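Local coordinates for protein alpha-rhamnosidase (Dictyoglomus thermophilum, PDB 6I60) that probably hydrolyses terminal non-reducing alpha-L-rhamnose residues from alpha-L-rhamnosides, at residues A[64-75]-A[112-122]. Residues are numbered along the deposited sequence; the frame is centred on the assembly and turned at random.
Sequences EKQTAYQVIVSS and VYFWKVRWWDS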
# COMPACT_ATOMS: atom_id res chain seq x y z
N GLU A 64 -24.52 -19.17 -9.57
CA GLU A 64 -23.85 -20.21 -8.81
C GLU A 64 -23.13 -19.61 -7.61
O GLU A 64 -22.68 -18.46 -7.65
CB GLU A 64 -22.86 -20.98 -9.68
CG GLU A 64 -23.49 -22.11 -10.48
CD GLU A 64 -24.01 -23.23 -9.60
OE1 GLU A 64 -23.63 -23.28 -8.41
OE2 GLU A 64 -24.80 -24.07 -10.10
N LYS A 65 -23.05 -20.39 -6.53
CA LYS A 65 -22.45 -19.94 -5.29
C LYS A 65 -21.95 -21.15 -4.52
O LYS A 65 -22.60 -22.20 -4.51
CB LYS A 65 -23.45 -19.12 -4.46
CG LYS A 65 -23.52 -19.48 -2.98
CD LYS A 65 -24.34 -18.46 -2.21
CE LYS A 65 -24.98 -19.07 -0.97
NZ LYS A 65 -25.73 -18.07 -0.17
N GLN A 66 -20.79 -21.01 -3.88
CA GLN A 66 -20.20 -22.12 -3.14
C GLN A 66 -21.03 -22.43 -1.90
O GLN A 66 -21.40 -21.53 -1.14
CB GLN A 66 -18.77 -21.79 -2.73
CG GLN A 66 -18.15 -22.78 -1.76
CD GLN A 66 -16.79 -22.35 -1.25
OE1 GLN A 66 -15.83 -22.26 -2.02
NE2 GLN A 66 -16.69 -22.09 0.05
N THR A 67 -21.32 -23.72 -1.69
CA THR A 67 -22.03 -24.17 -0.51
C THR A 67 -21.17 -25.01 0.43
O THR A 67 -21.53 -25.14 1.61
CB THR A 67 -23.27 -24.99 -0.90
OG1 THR A 67 -22.86 -26.13 -1.67
CG2 THR A 67 -24.23 -24.14 -1.71
N ALA A 68 -20.06 -25.56 -0.04
CA ALA A 68 -19.19 -26.36 0.80
C ALA A 68 -17.80 -26.40 0.18
O ALA A 68 -17.64 -26.26 -1.04
CB ALA A 68 -19.73 -27.79 0.98
N TYR A 69 -16.79 -26.59 1.03
CA TYR A 69 -15.41 -26.70 0.58
C TYR A 69 -14.70 -27.76 1.41
O TYR A 69 -15.16 -28.17 2.48
CB TYR A 69 -14.66 -25.36 0.68
CG TYR A 69 -14.35 -24.93 2.10
CD1 TYR A 69 -13.17 -25.31 2.72
CD2 TYR A 69 -15.24 -24.14 2.81
CE1 TYR A 69 -12.88 -24.92 4.02
CE2 TYR A 69 -14.97 -23.75 4.11
CZ TYR A 69 -13.79 -24.14 4.71
OH TYR A 69 -13.51 -23.75 6.00
N GLN A 70 -13.55 -28.21 0.90
CA GLN A 70 -12.69 -29.14 1.62
C GLN A 70 -11.27 -28.95 1.13
O GLN A 70 -11.01 -29.11 -0.07
CB GLN A 70 -13.14 -30.59 1.41
CG GLN A 70 -12.18 -31.60 2.03
CD GLN A 70 -12.30 -32.98 1.41
OE1 GLN A 70 -13.19 -33.23 0.59
NE2 GLN A 70 -11.40 -33.88 1.79
N VAL A 71 -10.36 -28.62 2.03
CA VAL A 71 -8.96 -28.41 1.70
C VAL A 71 -8.14 -29.49 2.39
O VAL A 71 -8.36 -29.80 3.57
CB VAL A 71 -8.48 -27.00 2.10
CG1 VAL A 71 -8.94 -26.65 3.49
CG2 VAL A 71 -6.97 -26.90 1.99
N ILE A 72 -7.21 -30.09 1.66
CA ILE A 72 -6.34 -31.14 2.16
C ILE A 72 -4.92 -30.60 2.19
O ILE A 72 -4.46 -30.04 1.19
CB ILE A 72 -6.43 -32.41 1.30
CG1 ILE A 72 -7.78 -33.09 1.50
CG2 ILE A 72 -5.26 -33.34 1.60
CD1 ILE A 72 -7.79 -34.57 1.17
N VAL A 73 -4.23 -30.74 3.31
CA VAL A 73 -2.84 -30.35 3.40
C VAL A 73 -2.02 -31.58 3.76
O VAL A 73 -2.39 -32.33 4.67
CB VAL A 73 -2.62 -29.21 4.42
CG1 VAL A 73 -1.12 -28.81 4.47
CG2 VAL A 73 -3.57 -28.04 4.08
N SER A 74 -0.93 -31.79 3.04
CA SER A 74 -0.09 -32.96 3.18
C SER A 74 1.37 -32.54 3.29
O SER A 74 1.73 -31.38 3.09
CB SER A 74 -0.27 -33.94 2.01
OG SER A 74 -1.62 -34.37 1.91
N SER A 75 2.22 -33.52 3.60
CA SER A 75 3.65 -33.28 3.81
C SER A 75 4.52 -33.75 2.66
O SER A 75 5.74 -33.59 2.72
CB SER A 75 4.11 -33.96 5.11
OG SER A 75 3.71 -35.32 5.14
N VAL A 112 8.22 -27.88 3.59
CA VAL A 112 7.38 -27.52 2.45
C VAL A 112 6.10 -28.34 2.52
O VAL A 112 6.15 -29.57 2.70
CB VAL A 112 8.12 -27.75 1.12
CG1 VAL A 112 7.13 -27.94 -0.03
CG2 VAL A 112 9.05 -26.59 0.83
N TYR A 113 4.96 -27.68 2.40
CA TYR A 113 3.67 -28.33 2.44
C TYR A 113 2.95 -28.19 1.10
O TYR A 113 3.28 -27.32 0.29
CB TYR A 113 2.79 -27.77 3.57
CG TYR A 113 3.40 -27.90 4.94
CD1 TYR A 113 4.27 -26.92 5.43
CD2 TYR A 113 3.13 -28.99 5.74
CE1 TYR A 113 4.83 -27.04 6.69
CE2 TYR A 113 3.69 -29.12 7.00
CZ TYR A 113 4.54 -28.14 7.47
OH TYR A 113 5.10 -28.26 8.72
N PHE A 114 1.97 -29.05 0.89
CA PHE A 114 1.17 -29.07 -0.32
C PHE A 114 -0.31 -29.02 0.06
O PHE A 114 -0.70 -29.52 1.12
CB PHE A 114 1.45 -30.32 -1.17
CG PHE A 114 2.92 -30.58 -1.39
CD1 PHE A 114 3.67 -31.23 -0.42
CD2 PHE A 114 3.54 -30.19 -2.56
CE1 PHE A 114 5.02 -31.48 -0.61
CE2 PHE A 114 4.89 -30.44 -2.76
CZ PHE A 114 5.63 -31.08 -1.79
N TRP A 115 -1.12 -28.42 -0.81
CA TRP A 115 -2.54 -28.33 -0.50
C TRP A 115 -3.36 -28.18 -1.77
O TRP A 115 -2.97 -27.46 -2.69
CB TRP A 115 -2.84 -27.16 0.46
CG TRP A 115 -2.68 -25.78 -0.13
CD1 TRP A 115 -1.52 -25.20 -0.57
CD2 TRP A 115 -3.71 -24.81 -0.32
NE1 TRP A 115 -1.77 -23.93 -1.03
CE2 TRP A 115 -3.11 -23.67 -0.89
CE3 TRP A 115 -5.09 -24.79 -0.08
CZ2 TRP A 115 -3.84 -22.52 -1.21
CZ3 TRP A 115 -5.81 -23.65 -0.39
CH2 TRP A 115 -5.18 -22.53 -0.95
N LYS A 116 -4.49 -28.89 -1.81
CA LYS A 116 -5.51 -28.76 -2.84
C LYS A 116 -6.84 -28.43 -2.16
O LYS A 116 -6.95 -28.44 -0.93
CB LYS A 116 -5.63 -30.03 -3.68
CG LYS A 116 -4.41 -30.94 -3.63
CD LYS A 116 -4.76 -32.36 -4.03
CE LYS A 116 -5.51 -33.08 -2.92
NZ LYS A 116 -5.84 -34.49 -3.28
N VAL A 117 -7.86 -28.16 -2.97
CA VAL A 117 -9.17 -27.82 -2.41
C VAL A 117 -10.24 -28.16 -3.43
O VAL A 117 -10.04 -28.03 -4.64
CB VAL A 117 -9.23 -26.33 -1.99
CG1 VAL A 117 -9.18 -25.41 -3.19
CG2 VAL A 117 -10.47 -26.05 -1.16
N ARG A 118 -11.38 -28.64 -2.93
CA ARG A 118 -12.59 -28.85 -3.71
C ARG A 118 -13.68 -27.93 -3.19
O ARG A 118 -13.62 -27.42 -2.06
CB ARG A 118 -13.07 -30.30 -3.63
CG ARG A 118 -12.08 -31.33 -4.14
CD ARG A 118 -12.69 -32.73 -4.14
NE ARG A 118 -13.31 -33.07 -2.86
CZ ARG A 118 -13.33 -34.30 -2.34
NH1 ARG A 118 -12.77 -35.30 -2.99
NH2 ARG A 118 -13.92 -34.52 -1.18
N TRP A 119 -14.70 -27.71 -4.02
CA TRP A 119 -15.82 -26.87 -3.65
C TRP A 119 -17.11 -27.48 -4.17
O TRP A 119 -17.12 -28.16 -5.20
CB TRP A 119 -15.66 -25.43 -4.17
CG TRP A 119 -15.91 -25.28 -5.64
CD1 TRP A 119 -15.16 -25.79 -6.66
CD2 TRP A 119 -17.00 -24.57 -6.25
NE1 TRP A 119 -15.71 -25.44 -7.87
CE2 TRP A 119 -16.84 -24.69 -7.65
CE3 TRP A 119 -18.09 -23.85 -5.76
CZ2 TRP A 119 -17.72 -24.11 -8.56
CZ3 TRP A 119 -18.97 -23.28 -6.66
CH2 TRP A 119 -18.78 -23.41 -8.04
N TRP A 120 -18.19 -27.25 -3.43
CA TRP A 120 -19.52 -27.71 -3.81
C TRP A 120 -20.34 -26.51 -4.26
O TRP A 120 -20.40 -25.50 -3.55
CB TRP A 120 -20.20 -28.43 -2.64
CG TRP A 120 -19.72 -29.84 -2.43
CD1 TRP A 120 -20.38 -30.98 -2.78
CD2 TRP A 120 -18.50 -30.25 -1.81
NE1 TRP A 120 -19.63 -32.08 -2.42
CE2 TRP A 120 -18.47 -31.66 -1.83
CE3 TRP A 120 -17.42 -29.56 -1.25
CZ2 TRP A 120 -17.41 -32.39 -1.30
CZ3 TRP A 120 -16.36 -30.29 -0.73
CH2 TRP A 120 -16.37 -31.69 -0.76
N ASP A 121 -20.96 -26.63 -5.42
CA ASP A 121 -21.71 -25.52 -6.00
C ASP A 121 -23.09 -25.42 -5.35
O ASP A 121 -23.36 -26.03 -4.31
CB ASP A 121 -21.79 -25.68 -7.52
CG ASP A 121 -22.59 -26.89 -7.94
OD1 ASP A 121 -22.89 -27.73 -7.07
OD2 ASP A 121 -22.91 -27.00 -9.14
N SER A 122 -23.98 -24.65 -5.98
CA SER A 122 -25.30 -24.41 -5.39
C SER A 122 -26.18 -25.65 -5.38
O SER A 122 -27.15 -25.69 -4.61
CB SER A 122 -26.00 -23.28 -6.15
OG SER A 122 -25.59 -22.01 -5.68
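Glu64 OE1 receives the backbone N-H of Ser122 at 2.8 Å on its syn lone pair, the N-H pointing almost straight at it (168°), and a weak bond from the N of Lys65 reaches the same oxygen. The Glu64 chain bends at chi2 (-66°), which turns the carboxylate back to the end of the opposing strand. Its OE2 lies 3.6 Å from Asp121 OD2, a pairing of like charges. Thr67 suits the strand end by donating twice: its N to Trp120 O and, at 2.7 Å, its OG1 to Asp121 O. Thr67 and Ala68 both face Trp120, a classic beta bulge, beyond which strands 68-74 and 112-120 run antiparallel, held by paired backbone bonds of Gln70 with Arg118, Ile72 with Lys116 and Ser74 with Phe114. Before the bulge, Gln66 CB meets the edge of Trp119, whose NE1 bonds to Tyr30 O.

Side chains alternate between the two faces. On one, Trp120 presents its indole edge to Ala68 O; the methyl of Ala68, CB 3.7 Å from Trp120 CE3, adds little bulk beside it. Next along, Gln70 and Arg118 run side by side; how amide and guanidinium meet is doubtful in this model, but Arg118 NH1 forms a salt bridge with Glu126. On the other face, branched Val71 directs CG2 to the edge of the Trp115 ring, 3.5 Å from CE3. In this N-terminal immunoglobulin-like domain, the chemistry implies a backbone-bonded ladder with one apolar, aromatic face and one mixed, its chains joined before the bulge by Glu64 and Thr67.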